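Side-chain contacts in hydrogenase expression/formation protein HypE (PDB 2Z1U), which binds ATP and magnesium and, as a HypE-family hydrogenase maturation protein, probably uses the nucleotide in making cyanide ligands for the metal centre of [NiFe] hydrogenases: residues Glu281-Ala286 with Ala299-Ser304; Ala167-Gly172 with Ala288-Gly293; Lys207-Leu210 with Asp214-Val217; Asp160-Gly165 with Ile275-Glu280. All blocks are in the same frame, centred on the assembly; numbering follows the deposited sequence.

Interaction 1: residues Glu281-Ala286 with Ala299-Ser304; sequences ERAEAA and AARIGS
Arg301 and Glu284 form a salt bridge between strand 300-306 and helix 280-291, in the domain related to the C-terminal half of AIR synthase. NH1 of Arg301 donates to OE1 of Glu284 at 3.0 Å. The acceptor lies practically in the guanidinium plane, yet the N-H...O angle is only 138°, so the bond is clearly bent. On the carboxylate, OE1 is met on its syn side by a donor 28° out of the plane. Glu284 comes round from the flank of the helix: its chain bends at CB-CG, and the two side chains cross at about a right angle. Arg301 has CG anti to the backbone N (chi1 -177°) and rises from the strand toward the helix before kinking at CG-CD. Its other terminal nitrogen, NH2, makes a salt bridge with OE2 of Glu280, four residues before Glu284.

The apolar share comes from Ala283. Its CB points at the strand and lies 3.7 Å from NH1 and 4.0 Å from NH2 of Arg301, an oblique approach to the guanidinium. The same methyl and the arginine both pack on Ala167 of strand 167-170.

Two carboxylates thus divide the two terminal nitrogens of one guanidinium between them, which probably restricts its rotation and favours the charged form of all three groups at this partly exposed margin of the helix-sheet interface.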
loop_
_atom_site.group_PDB
_atom_site.type_symbol
_atom_site.label_atom_id
_atom_site.label_comp_id
_atom_site.label_asym_id
_atom_site.label_seq_id
_atom_site.Cartn_x
_atom_site.Cartn_y
_atom_site.Cartn_z
ATOM N N GLU A 281 -22.655 25.183 17.806
ATOM C CA GLU A 281 -21.970 26.317 18.459
ATOM C C GLU A 281 -20.485 26.456 18.091
ATOM O O GLU A 281 -19.856 27.482 18.369
ATOM C CB GLU A 281 -22.203 26.343 19.988
ATOM C CG GLU A 281 -21.215 25.536 20.840
ATOM C CD GLU A 281 -21.617 24.080 21.011
ATOM O OE1 GLU A 281 -22.625 23.642 20.399
ATOM O OE2 GLU A 281 -20.920 23.370 21.767
ATOM N N ARG A 282 -19.942 25.425 17.443
ATOM C CA ARG A 282 -18.583 25.453 16.922
ATOM C C ARG A 282 -18.528 25.696 15.413
ATOM O O ARG A 282 -17.438 25.848 14.854
ATOM C CB ARG A 282 -17.865 24.144 17.251
ATOM C CG ARG A 282 -16.998 24.191 18.496
ATOM C CD ARG A 282 -17.673 23.562 19.703
ATOM N NE ARG A 282 -16.754 22.663 20.396
ATOM C CZ ARG A 282 -15.952 23.015 21.397
ATOM N NH1 ARG A 282 -15.948 24.263 21.851
ATOM N NH2 ARG A 282 -15.151 22.113 21.944
ATOM N N ALA A 283 -19.698 25.742 14.768
ATOM C CA ALA A 283 -19.802 25.769 13.300
ATOM C C ALA A 283 -19.150 26.990 12.664
ATOM O O ALA A 283 -18.452 26.887 11.654
ATOM C CB ALA A 283 -21.263 25.669 12.867
ATOM N N GLU A 284 -19.391 28.141 13.277
ATOM C CA GLU A 284 -18.870 29.421 12.827
ATOM C C GLU A 284 -17.331 29.468 12.913
ATOM O O GLU A 284 -16.659 29.829 11.940
ATOM C CB GLU A 284 -19.535 30.536 13.642
ATOM C CG GLU A 284 -20.057 31.708 12.830
ATOM C CD GLU A 284 -20.885 31.304 11.629
ATOM O OE1 GLU A 284 -21.963 30.686 11.797
ATOM O OE2 GLU A 284 -20.466 31.625 10.499
ATOM N N ALA A 285 -16.778 29.060 14.056
ATOM C CA ALA A 285 -15.320 28.966 14.230
ATOM C C ALA A 285 -14.681 27.989 13.222
ATOM O O ALA A 285 -13.668 28.315 12.605
ATOM C CB ALA A 285 -14.965 28.594 15.670
ATOM N N ALA A 286 -15.292 26.817 13.016
ATOM C CA ALA A 286 -14.784 25.845 12.044
ATOM C C ALA A 286 -14.779 26.414 10.627
ATOM O O ALA A 286 -13.808 26.255 9.884
ATOM C CB ALA A 286 -15.595 24.531 12.092
ATOM N N ALA A 299 -15.466 27.800 1.086
ATOM C CA ALA A 299 -15.954 27.085 2.278
ATOM C C ALA A 299 -17.331 27.616 2.661
ATOM O O ALA A 299 -17.567 28.815 2.588
ATOM C CB ALA A 299 -14.986 27.222 3.445
ATOM N N ALA A 300 -18.242 26.714 3.037
ATOM C CA ALA A 300 -19.625 27.101 3.350
ATOM C C ALA A 300 -20.350 26.125 4.264
ATOM O O ALA A 300 -20.059 24.936 4.282
ATOM C CB ALA A 300 -20.434 27.303 2.066
ATOM N N ARG A 301 -21.291 26.652 5.035
ATOM C CA ARG A 301 -22.270 25.820 5.698
ATOM C C ARG A 301 -23.224 25.326 4.585
ATOM O O ARG A 301 -23.785 26.135 3.841
ATOM C CB ARG A 301 -23.020 26.635 6.748
ATOM C CG ARG A 301 -24.031 25.846 7.567
ATOM C CD ARG A 301 -24.967 26.799 8.268
ATOM N NE ARG A 301 -24.296 27.638 9.264
ATOM C CZ ARG A 301 -24.197 27.338 10.556
ATOM N NH1 ARG A 301 -23.571 28.169 11.383
ATOM N NH2 ARG A 301 -24.730 26.204 11.020
ATOM N N ILE A 302 -23.353 24.011 4.425
ATOM C CA ILE A 302 -24.264 23.488 3.373
ATOM C C ILE A 302 -25.538 22.812 3.881
ATOM O O ILE A 302 -26.435 22.469 3.091
ATOM C CB ILE A 302 -23.548 22.530 2.380
ATOM C CG1 ILE A 302 -23.130 21.220 3.077
ATOM C CG2 ILE A 302 -22.381 23.236 1.695
ATOM C CD1 ILE A 302 -22.624 20.140 2.129
ATOM N N GLY A 303 -25.636 22.624 5.191
ATOM C CA GLY A 303 -26.790 21.912 5.736
ATOM C C GLY A 303 -26.635 21.530 7.193
ATOM O O GLY A 303 -25.821 22.108 7.922
ATOM N N SER A 304 -27.435 20.559 7.618
ATOM C CA SER A 304 -27.459 20.134 9.013
ATOM C C SER A 304 -27.818 18.651 9.158
ATOM O O SER A 304 -28.369 18.034 8.232
ATOM C CB SER A 304 -28.411 21.016 9.836
ATOM O OG SER A 304 -29.773 20.858 9.435
#

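Interaction 2: residues Ala167-Gly172 with Ala288-Gly293; sequences AILISG and AVLREG
Leu290 carries the contact with Leu169 and Ser171, near the C-terminal end of helix 280-291. Just before it, Val289 turns to another neighbour, packing on Lys207 and Leu208 of helix 202-212. Leu290 itself points at strand 167-170, and its CA comes within 5.4 Å of the CA of Ser171. Its two methyls part company. CD1 meets CD1 of Leu169 at 3.5 Å, a close apolar contact, and also lies 3.7 Å from CB of Leu169; the two leucines cross obliquely. CD2 reaches past the end of the strand to CB of Ser171 at 4.1 Å. With CG of Leu290 anti to its carbonyl carbon (chi1 -62°), the fork of the side chain is set so that one methyl serves each partner.

This is helix-on-sheet packing within the AIR synthase-like C-terminal domain: strand 167-170 lies between antiparallel neighbours 275-278 and 300-306, and Leu169 is on the face that the helix covers, touching Ala286 and Leu287 as well. Ser171 is buried; its OG is hydrogen-bonded to the backbone N of Leu274, and its side chain lies about 8 Å from that of Asp220, a magnesium ligand.

After Leu290, Glu292 N bonds back to Val289 O, and Gly293 N reaches Leu290 O at 3.0 Å, each spanning three residues.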
loop_
_atom_site.group_PDB
_atom_site.type_symbol
_atom_site.label_atom_id
_atom_site.label_comp_id
_atom_site.label_asym_id
_atom_site.label_seq_id
_atom_site.Cartn_x
_atom_site.Cartn_y
_atom_site.Cartn_z
ATOM N N ALA A 167 -23.972 21.013 12.333
ATOM C CA ALA A 167 -23.846 21.699 11.059
ATOM C C ALA A 167 -23.037 20.828 10.096
ATOM O O ALA A 167 -22.187 20.046 10.522
ATOM C CB ALA A 167 -23.189 23.052 11.252
ATOM N N ILE A 168 -23.318 20.942 8.802
ATOM C CA ILE A 168 -22.533 20.256 7.777
ATOM C C ILE A 168 -21.849 21.337 6.993
ATOM O O ILE A 168 -22.512 22.208 6.416
ATOM C CB ILE A 168 -23.396 19.392 6.818
ATOM C CG1 ILE A 168 -24.247 18.381 7.587
ATOM C CG2 ILE A 168 -22.498 18.660 5.801
ATOM C CD1 ILE A 168 -25.294 17.641 6.715
ATOM N N LEU A 169 -20.518 21.320 7.052
ATOM C CA LEU A 169 -19.686 22.314 6.389
ATOM C C LEU A 169 -18.911 21.676 5.240
ATOM O O LEU A 169 -18.501 20.506 5.299
ATOM C CB LEU A 169 -18.689 22.950 7.377
ATOM C CG LEU A 169 -19.128 23.510 8.727
ATOM C CD1 LEU A 169 -17.896 24.084 9.445
ATOM C CD2 LEU A 169 -20.225 24.585 8.579
ATOM N N ILE A 170 -18.725 22.458 4.186
ATOM C CA ILE A 170 -17.866 22.053 3.079
ATOM C C ILE A 170 -16.697 23.022 2.996
ATOM O O ILE A 170 -16.850 24.226 3.293
ATOM C CB ILE A 170 -18.671 21.999 1.747
ATOM C CG1 ILE A 170 -17.971 21.109 0.723
ATOM C CG2 ILE A 170 -18.941 23.424 1.205
ATOM C CD1 ILE A 170 -17.931 19.611 1.081
ATOM N N SER A 171 -15.538 22.512 2.582
ATOM C CA SER A 171 -14.291 23.319 2.615
ATOM C C SER A 171 -14.041 24.078 1.317
ATOM O O SER A 171 -13.168 24.918 1.259
ATOM C CB SER A 171 -13.074 22.447 2.950
ATOM O OG SER A 171 -12.840 21.498 1.935
ATOM N N GLY A 172 -14.805 23.758 0.276
ATOM C CA GLY A 172 -14.694 24.450 -1.010
ATOM C C GLY A 172 -15.592 23.864 -2.097
ATOM O O GLY A 172 -16.480 23.064 -1.812
ATOM N N ALA A 288 -14.626 29.569 9.830
ATOM C CA ALA A 288 -13.554 30.561 9.766
ATOM C C ALA A 288 -12.225 29.884 9.424
ATOM O O ALA A 288 -11.433 30.404 8.645
ATOM C CB ALA A 288 -13.431 31.344 11.086
ATOM N N VAL A 289 -11.985 28.719 10.010
ATOM C CA VAL A 289 -10.765 27.960 9.747
ATOM C C VAL A 289 -10.741 27.413 8.310
ATOM O O VAL A 289 -9.736 27.532 7.604
ATOM C CB VAL A 289 -10.559 26.848 10.821
ATOM C CG1 VAL A 289 -9.498 25.842 10.387
ATOM C CG2 VAL A 289 -10.183 27.498 12.174
ATOM N N LEU A 290 -11.849 26.841 7.871
ATOM C CA LEU A 290 -11.993 26.294 6.526
ATOM C C LEU A 290 -11.753 27.368 5.471
ATOM O O LEU A 290 -11.156 27.084 4.402
ATOM C CB LEU A 290 -13.389 25.693 6.347
ATOM C CG LEU A 290 -13.746 24.520 7.264
ATOM C CD1 LEU A 290 -15.227 24.198 7.141
ATOM C CD2 LEU A 290 -12.901 23.308 6.907
ATOM N N ARG A 291 -12.180 28.605 5.698
ATOM C CA ARG A 291 -11.953 29.724 4.771
ATOM C C ARG A 291 -10.467 30.003 4.498
ATOM O O ARG A 291 -10.112 30.524 3.439
ATOM C CB ARG A 291 -12.642 31.004 5.276
ATOM C CG ARG A 291 -14.150 30.978 5.076
ATOM C CD ARG A 291 -14.767 32.312 5.528
ATOM N NE ARG A 291 -16.223 32.237 5.505
ATOM C CZ ARG A 291 -17.018 32.297 6.570
ATOM N NH1 ARG A 291 -16.533 32.448 7.800
ATOM N NH2 ARG A 291 -18.321 32.208 6.391
ATOM N N GLU A 292 -9.615 29.620 5.444
ATOM C CA GLU A 292 -8.179 29.831 5.323
ATOM C C GLU A 292 -7.441 28.591 4.831
ATOM O O GLU A 292 -6.248 28.667 4.576
ATOM C CB GLU A 292 -7.586 30.369 6.633
ATOM C CG GLU A 292 -8.237 31.651 7.076
ATOM C CD GLU A 292 -7.412 32.432 8.079
ATOM O OE1 GLU A 292 -7.624 33.639 8.176
ATOM O OE2 GLU A 292 -6.556 31.850 8.762
ATOM N N GLY A 293 -8.169 27.487 4.637
ATOM C CA GLY A 293 -7.580 26.231 4.149
ATOM C C GLY A 293 -7.529 26.171 2.637
ATOM O O GLY A 293 -8.036 27.066 1.975
#

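Interaction 3: residues Lys207-Leu210 with Asp214-Val217; sequences KLVL and DIHV
Two torsions of Ile215 bring it against Leu208 and Val209. With chi1 at -52°, CG1 stands anti to the carbonyl carbon and beside the backbone N, reaching back toward helix 202-212; chi2 at -57° then bends CD1 round to lie against the backbone and CB of Leu208. The contact joins helix 202-212 to the short connection that leads into strand 217-219, an edge strand of the seven-stranded mixed sheet. Asp214 takes left-handed backbone angles in the connection, and a classic beta bulge follows, with His216 and Val217 both facing Ile277 of the neighbouring strand.

Ile215 carries the contact from 214-217, lying against the helix. Val209 approaches it crosswise, the two side chains at about a right angle, with CG2 of Val209 3.9 Å from CG1 of Ile215. The Leu208 side chain takes part through its base, CB lying 4.3 Å from CD1 of Ile215. Further out, Leu208 packs on Ala286 and Val289 of helix 280-291, whereas Ile215 also rests on Leu278 of strand 275-278, so these side chains belong to the packing shared by helices 202-212 and 280-291 and strand 275-278. All three residues are buried.

A wider, pi-type turn runs through 208-210, at the level where Ile215 packs. There the carbonyl of Leu208 faces aliphatic carbon: CG1 and CD1 of Ile215 are each 3.9 Å from Leu208 O.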
loop_
_atom_site.group_PDB
_atom_site.type_symbol
_atom_site.label_atom_id
_atom_site.label_comp_id
_atom_site.label_asym_id
_atom_site.label_seq_id
_atom_site.Cartn_x
_atom_site.Cartn_y
_atom_site.Cartn_z
ATOM N N LYS A 207 -5.714 22.305 12.746
ATOM C CA LYS A 207 -6.256 23.503 13.393
ATOM C C LYS A 207 -7.715 23.313 13.803
ATOM O O LYS A 207 -8.118 23.785 14.861
ATOM C CB LYS A 207 -6.109 24.758 12.531
ATOM C CG LYS A 207 -6.373 26.031 13.326
ATOM C CD LYS A 207 -6.213 27.295 12.505
ATOM C CE LYS A 207 -6.168 28.509 13.430
ATOM N NZ LYS A 207 -5.975 29.762 12.663
ATOM N N LEU A 208 -8.498 22.610 12.979
ATOM C CA LEU A 208 -9.885 22.307 13.322
ATOM C C LEU A 208 -9.964 21.518 14.621
ATOM O O LEU A 208 -10.709 21.870 15.530
ATOM C CB LEU A 208 -10.554 21.493 12.214
ATOM C CG LEU A 208 -11.048 22.214 10.960
ATOM C CD1 LEU A 208 -11.615 21.183 9.980
ATOM C CD2 LEU A 208 -12.095 23.301 11.287
ATOM N N VAL A 209 -9.184 20.447 14.687
ATOM C CA VAL A 209 -9.279 19.476 15.758
ATOM C C VAL A 209 -8.725 20.024 17.091
ATOM O O VAL A 209 -9.356 19.876 18.155
ATOM C CB VAL A 209 -8.668 18.128 15.263
ATOM C CG1 VAL A 209 -7.806 17.439 16.284
ATOM C CG2 VAL A 209 -9.782 17.221 14.674
ATOM N N LEU A 210 -7.599 20.731 17.010
ATOM C CA LEU A 210 -6.929 21.280 18.195
ATOM C C LEU A 210 -7.403 22.650 18.670
ATOM O O LEU A 210 -7.317 22.940 19.865
ATOM C CB LEU A 210 -5.413 21.312 17.982
ATOM C CG LEU A 210 -4.757 19.968 17.681
ATOM C CD1 LEU A 210 -3.303 20.193 17.338
ATOM C CD2 LEU A 210 -4.903 19.023 18.862
ATOM N N ASP A 214 -14.175 19.422 19.245
ATOM C CA ASP A 214 -15.474 18.733 19.195
ATOM C C ASP A 214 -15.915 18.439 17.760
ATOM O O ASP A 214 -17.092 18.518 17.421
ATOM C CB ASP A 214 -16.555 19.501 19.992
ATOM C CG ASP A 214 -17.665 18.586 20.536
ATOM O OD1 ASP A 214 -17.529 17.340 20.471
ATOM O OD2 ASP A 214 -18.681 19.117 21.032
ATOM N N ILE A 215 -14.953 18.081 16.912
ATOM C CA ILE A 215 -15.255 17.687 15.539
ATOM C C ILE A 215 -15.872 16.287 15.546
ATOM O O ILE A 215 -15.249 15.328 16.036
ATOM C CB ILE A 215 -13.981 17.700 14.633
ATOM C CG1 ILE A 215 -13.238 19.048 14.721
ATOM C CG2 ILE A 215 -14.352 17.344 13.188
ATOM C CD1 ILE A 215 -14.081 20.307 14.368
ATOM N N HIS A 216 -17.086 16.164 15.009
ATOM C CA HIS A 216 -17.745 14.860 14.961
ATOM C C HIS A 216 -17.323 13.996 13.780
ATOM O O HIS A 216 -16.988 12.836 13.974
ATOM C CB HIS A 216 -19.270 14.993 15.007
ATOM C CG HIS A 216 -19.794 15.474 16.324
ATOM N ND1 HIS A 216 -21.116 15.818 16.509
ATOM C CD2 HIS A 216 -19.183 15.667 17.517
ATOM C CE1 HIS A 216 -21.296 16.204 17.761
ATOM N NE2 HIS A 216 -20.140 16.121 18.392
ATOM N N VAL A 217 -17.379 14.555 12.564
ATOM C CA VAL A 217 -17.053 13.816 11.328
ATOM C C VAL A 217 -16.202 14.628 10.357
ATOM O O VAL A 217 -16.449 15.815 10.133
ATOM C CB VAL A 217 -18.310 13.339 10.533
ATOM C CG1 VAL A 217 -17.932 12.192 9.563
ATOM C CG2 VAL A 217 -19.425 12.895 11.465
#

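Interaction 4: residues Asp160-Gly165 with Ile275-Glu280; sequences DRARPG and ICILPE
The loop leading into strand 167-170 runs beside strand 275-278 and the residues that follow it, Ala162 to Gly165 heading within 21° of the direction from Ile277 to Glu280. Three successive touches join them. At the buried end, CB of Ala162 meets CG2 of Ile277 at 4.0 Å; that methyl, anti to the backbone N, is the branch turned to the loop. Next, Arg163 lays its guanidinium across Pro279: CG of the proline sits over one face, 3.8 Å from NH2 of Arg163, and the side chains cross at about a right angle. Arg163 starts with CG between its backbone N and carbonyl carbon (chi1 77°) and then runs extended to NE, which carries its end to the proline ring. At the exposed end the backbone does the touching, Gly165 O lying 3.7 Å from CB of Glu280.

The backbone N of Arg163 is hydrogen-bonded to OD2 of Asp166. Ala162 and Ile277 both pack on Ile233 of helix 225-237 and Val217 of strand 217-219, while Glu280, where the chain passes toward helix 280-291, touches Ala167 of strand 167-170.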
loop_
_atom_site.group_PDB
_atom_site.type_symbol
_atom_site.label_atom_id
_atom_site.label_comp_id
_atom_site.label_asym_id
_atom_site.label_seq_id
_atom_site.Cartn_x
_atom_site.Cartn_y
_atom_site.Cartn_z
ATOM N N ASP A 160 -19.575 7.576 12.110
ATOM C CA ASP A 160 -20.734 7.266 12.954
ATOM C C ASP A 160 -21.040 8.295 14.052
ATOM O O ASP A 160 -21.887 8.049 14.918
ATOM C CB ASP A 160 -20.620 5.839 13.531
ATOM C CG ASP A 160 -19.496 5.683 14.547
ATOM O OD1 ASP A 160 -18.669 6.606 14.734
ATOM O OD2 ASP A 160 -19.430 4.602 15.163
ATOM N N ARG A 161 -20.384 9.455 14.001
ATOM C CA ARG A 161 -20.512 10.452 15.078
ATOM C C ARG A 161 -21.328 11.715 14.756
ATOM O O ARG A 161 -21.413 12.634 15.594
ATOM C CB ARG A 161 -19.112 10.822 15.610
ATOM C CG ARG A 161 -18.392 9.664 16.315
ATOM C CD ARG A 161 -17.164 10.127 17.126
ATOM N NE ARG A 161 -17.554 11.077 18.164
ATOM C CZ ARG A 161 -16.994 12.268 18.378
ATOM N NH1 ARG A 161 -15.959 12.678 17.649
ATOM N NH2 ARG A 161 -17.476 13.049 19.345
ATOM N N ALA A 162 -21.940 11.764 13.569
ATOM C CA ALA A 162 -22.858 12.854 13.230
ATOM C C ALA A 162 -24.101 12.729 14.107
ATOM O O ALA A 162 -24.674 11.647 14.222
ATOM C CB ALA A 162 -23.244 12.821 11.763
ATOM N N ARG A 163 -24.490 13.824 14.745
ATOM C CA ARG A 163 -25.621 13.803 15.666
ATOM C C ARG A 163 -26.607 14.942 15.358
ATOM O O ARG A 163 -26.214 15.951 14.763
ATOM C CB ARG A 163 -25.109 13.827 17.122
ATOM C CG ARG A 163 -24.628 15.196 17.633
ATOM C CD ARG A 163 -24.788 15.321 19.166
ATOM N NE ARG A 163 -24.628 16.690 19.679
ATOM C CZ ARG A 163 -23.631 17.102 20.469
ATOM N NH1 ARG A 163 -22.683 16.256 20.850
ATOM N NH2 ARG A 163 -23.583 18.364 20.894
ATOM N N PRO A 164 -27.908 14.769 15.714
ATOM C CA PRO A 164 -28.914 15.818 15.517
ATOM C C PRO A 164 -28.453 17.209 15.952
ATOM O O PRO A 164 -27.895 17.363 17.040
ATOM C CB PRO A 164 -30.093 15.348 16.387
ATOM C CG PRO A 164 -29.966 13.847 16.389
ATOM C CD PRO A 164 -28.495 13.532 16.268
ATOM N N GLY A 165 -28.687 18.203 15.097
ATOM C CA GLY A 165 -28.293 19.583 15.374
ATOM C C GLY A 165 -26.924 19.992 14.846
ATOM O O GLY A 165 -26.592 21.179 14.855
ATOM N N ILE A 275 -15.599 17.361 4.017
ATOM C CA ILE A 275 -16.822 17.646 4.724
ATOM C C ILE A 275 -16.484 17.642 6.208
ATOM O O ILE A 275 -15.778 16.756 6.686
ATOM C CB ILE A 275 -17.915 16.569 4.424
ATOM C CG1 ILE A 275 -18.397 16.709 2.983
ATOM C CG2 ILE A 275 -19.123 16.696 5.370
ATOM C CD1 ILE A 275 -18.159 15.491 2.132
ATOM N N CYS A 276 -16.996 18.634 6.928
ATOM C CA CYS A 276 -16.794 18.713 8.357
ATOM C C CYS A 276 -18.144 18.826 9.058
ATOM O O CYS A 276 -18.921 19.742 8.798
ATOM C CB CYS A 276 -15.891 19.913 8.701
ATOM S SG CYS A 276 -15.729 20.283 10.460
ATOM N N ILE A 277 -18.406 17.883 9.955
ATOM C CA ILE A 277 -19.661 17.858 10.718
ATOM C C ILE A 277 -19.318 17.985 12.204
ATOM O O ILE A 277 -18.417 17.296 12.694
ATOM C CB ILE A 277 -20.496 16.583 10.386
ATOM C CG1 ILE A 277 -20.881 16.602 8.902
ATOM C CG2 ILE A 277 -21.776 16.507 11.240
ATOM C CD1 ILE A 277 -21.437 15.298 8.341
ATOM N N LEU A 278 -20.024 18.888 12.889
ATOM C CA LEU A 278 -19.741 19.288 14.270
ATOM C C LEU A 278 -20.938 20.053 14.886
ATOM O O LEU A 278 -21.748 20.627 14.151
ATOM C CB LEU A 278 -18.470 20.158 14.310
ATOM C CG LEU A 278 -18.519 21.680 14.053
ATOM C CD1 LEU A 278 -17.141 22.230 14.298
ATOM C CD2 LEU A 278 -18.999 22.044 12.648
ATOM N N PRO A 279 -21.040 20.099 16.235
ATOM C CA PRO A 279 -22.137 20.844 16.867
ATOM C C PRO A 279 -22.261 22.287 16.381
ATOM O O PRO A 279 -21.266 22.928 16.025
ATOM C CB PRO A 279 -21.757 20.848 18.350
ATOM C CG PRO A 279 -20.928 19.641 18.522
ATOM C CD PRO A 279 -20.157 19.481 17.241
ATOM N N GLU A 280 -23.493 22.788 16.404
ATOM C CA GLU A 280 -23.826 24.121 15.921
ATOM C C GLU A 280 -22.967 25.244 16.511
ATOM O O GLU A 280 -22.569 26.151 15.779
ATOM C CB GLU A 280 -25.329 24.392 16.133
ATOM C CG GLU A 280 -25.856 25.730 15.609
ATOM C CD GLU A 280 -25.419 26.053 14.185
ATOM O OE1 GLU A 280 -24.992 27.212 13.944
ATOM O OE2 GLU A 280 -25.502 25.162 13.314
#

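From the N terminus, 160-165 comes first, and interaction 4 closes a long loop when 275-280 returns beside it. Segment 167-172 follows directly, and its partner 288-293 comes after 275-280, so interactions 4 and 2 cross. Interaction 3 is a short closure, helix 202-212 to the loop before strand 217-219, falling within both of those long spans. Interaction 1 opens on helix 280-291 once interaction 4 is complete; its segments alternate with those of interaction 2. Strands 217-219, 275-278, 167-170 and 300-306 are consecutive neighbours in one sheet. Interactions 1 and 2 set helix 280-291 on it, interaction 3 packs helix 202-212 on the loop entering its edge strand, and interaction 4 lays the loop before strand 167-170 along strand 275-278.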